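Local coordinates for putative hydroxymethylglutaryl-CoA synthase (Streptococcus mutans, PDB 3SQZ), which has a thiolase fold, binds coenzyme A and probably catalyses the condensation of acetyl-CoA with acetoacetyl-CoA to 3-hydroxy-3-methylglutaryl-CoA, at residues 114-119 and 417-422. Numbering follows the deposited sequence.
Sequences SSVDQS and RIYGKV
Val116 lies over one face of the Arg417 guanidinium, with CG1 3.5 Å above the plane and shifted toward the rim. The Tyr419 hydroxyl sits at the edge of the same group. Arg417 NE donates to Tyr419 OH over 2.9 Å, almost straight at 169° and nearly in the guanidinium plane. Val116 spreads along the group: CB is 3.5 Å from Arg417 NE, and CG1 is 3.7 Å from Arg417 NH1. The other methyl, CG2, meets Tyr419 OH at 3.7 Å. The Arg417 chain runs extended through chi2 and then bends at chi3 (75°), and the side chain crosses Val116 at about a right angle. Asp84 OD2 takes both polar ends, in a salt bridge with Arg417 NH1 and a hydrogen bond with Tyr419 OH. The Tyr419 ring also packs edge-to-face with Tyr125. At this surface the edge strand 416-421 of the small C-terminal antiparallel sheet meets the loop between strand 105-111 and helix 122-129. Val116 meets Arg417 and Tyr419 through van der Waals contacts, with no polar bond between the two segments. The grips on NE and NH1 limit the guanidinium's rotation, and the Asp84 carboxylate probably balances its charge, while its face serves as a flat surface for Val116.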
# COMPACT_ATOMS: atom_id res chain seq x y z
N SER A 114 3.92 -10.15 2.80
CA SER A 114 5.13 -10.14 3.62
C SER A 114 4.85 -10.80 4.97
O SER A 114 5.35 -10.35 6.01
CB SER A 114 5.59 -8.69 3.85
OG SER A 114 5.82 -8.01 2.63
N SER A 115 4.06 -11.87 4.96
CA SER A 115 3.63 -12.50 6.20
C SER A 115 4.79 -13.05 7.03
O SER A 115 5.85 -13.40 6.49
CB SER A 115 2.63 -13.62 5.92
OG SER A 115 3.21 -14.65 5.14
N VAL A 116 4.57 -13.10 8.33
CA VAL A 116 5.58 -13.59 9.27
C VAL A 116 5.18 -14.92 9.92
O VAL A 116 5.94 -15.44 10.74
CB VAL A 116 5.94 -12.52 10.33
CG1 VAL A 116 6.61 -11.34 9.66
CG2 VAL A 116 4.70 -12.09 11.13
N ASP A 117 4.01 -15.45 9.57
CA ASP A 117 3.62 -16.81 9.96
C ASP A 117 2.82 -17.40 8.82
O ASP A 117 2.19 -16.66 8.07
CB ASP A 117 2.78 -16.81 11.25
CG ASP A 117 2.83 -18.15 11.97
OD1 ASP A 117 3.82 -18.38 12.69
OD2 ASP A 117 1.88 -18.97 11.82
N GLN A 118 2.84 -18.72 8.72
CA GLN A 118 2.10 -19.42 7.67
C GLN A 118 0.69 -19.80 8.11
O GLN A 118 -0.14 -20.17 7.27
CB GLN A 118 2.87 -20.65 7.21
CG GLN A 118 4.19 -20.26 6.57
CD GLN A 118 3.96 -19.29 5.43
OE1 GLN A 118 3.26 -19.61 4.48
NE2 GLN A 118 4.53 -18.09 5.54
N SER A 119 0.43 -19.71 9.41
CA SER A 119 -0.86 -20.08 10.00
C SER A 119 -1.53 -18.88 10.66
O SER A 119 -2.66 -18.52 10.31
CB SER A 119 -0.66 -21.21 11.01
OG SER A 119 -1.86 -21.50 11.71
N ARG A 417 7.09 -14.57 18.05
CA ARG A 417 7.46 -13.18 17.79
C ARG A 417 6.82 -12.29 18.84
O ARG A 417 5.60 -12.28 18.98
CB ARG A 417 7.03 -12.78 16.38
CG ARG A 417 7.75 -13.56 15.29
CD ARG A 417 7.23 -13.28 13.89
NE ARG A 417 7.64 -11.97 13.37
CZ ARG A 417 8.80 -11.75 12.74
NH1 ARG A 417 9.07 -10.53 12.28
NH2 ARG A 417 9.69 -12.72 12.60
N ILE A 418 7.64 -11.57 19.60
CA ILE A 418 7.14 -10.78 20.71
C ILE A 418 7.08 -9.31 20.30
O ILE A 418 8.12 -8.70 20.03
CB ILE A 418 8.03 -10.93 21.96
CG1 ILE A 418 8.16 -12.41 22.36
CG2 ILE A 418 7.50 -10.07 23.11
CD1 ILE A 418 6.84 -13.09 22.68
N TYR A 419 5.87 -8.78 20.24
CA TYR A 419 5.64 -7.39 19.85
C TYR A 419 5.24 -6.56 21.05
O TYR A 419 4.58 -7.05 21.96
CB TYR A 419 4.51 -7.32 18.82
CG TYR A 419 4.81 -8.01 17.52
CD1 TYR A 419 5.66 -7.42 16.58
CD2 TYR A 419 4.26 -9.25 17.23
CE1 TYR A 419 5.94 -8.04 15.39
CE2 TYR A 419 4.53 -9.89 16.03
CZ TYR A 419 5.37 -9.28 15.12
OH TYR A 419 5.64 -9.91 13.93
N GLY A 420 5.59 -5.28 21.03
CA GLY A 420 5.14 -4.39 22.08
C GLY A 420 5.23 -2.94 21.66
O GLY A 420 5.82 -2.60 20.64
N LYS A 421 4.61 -2.09 22.47
CA LYS A 421 4.78 -0.66 22.33
C LYS A 421 6.18 -0.29 22.78
O LYS A 421 6.68 -0.82 23.78
CB LYS A 421 3.76 0.07 23.19
CG LYS A 421 2.33 -0.04 22.69
N VAL A 422 6.80 0.62 22.05
CA VAL A 422 8.15 1.07 22.39
C VAL A 422 8.12 2.07 23.55
O VAL A 422 8.79 1.87 24.56
CB VAL A 422 8.86 1.70 21.19
CG1 VAL A 422 10.21 2.24 21.60
CG2 VAL A 422 9.00 0.68 20.08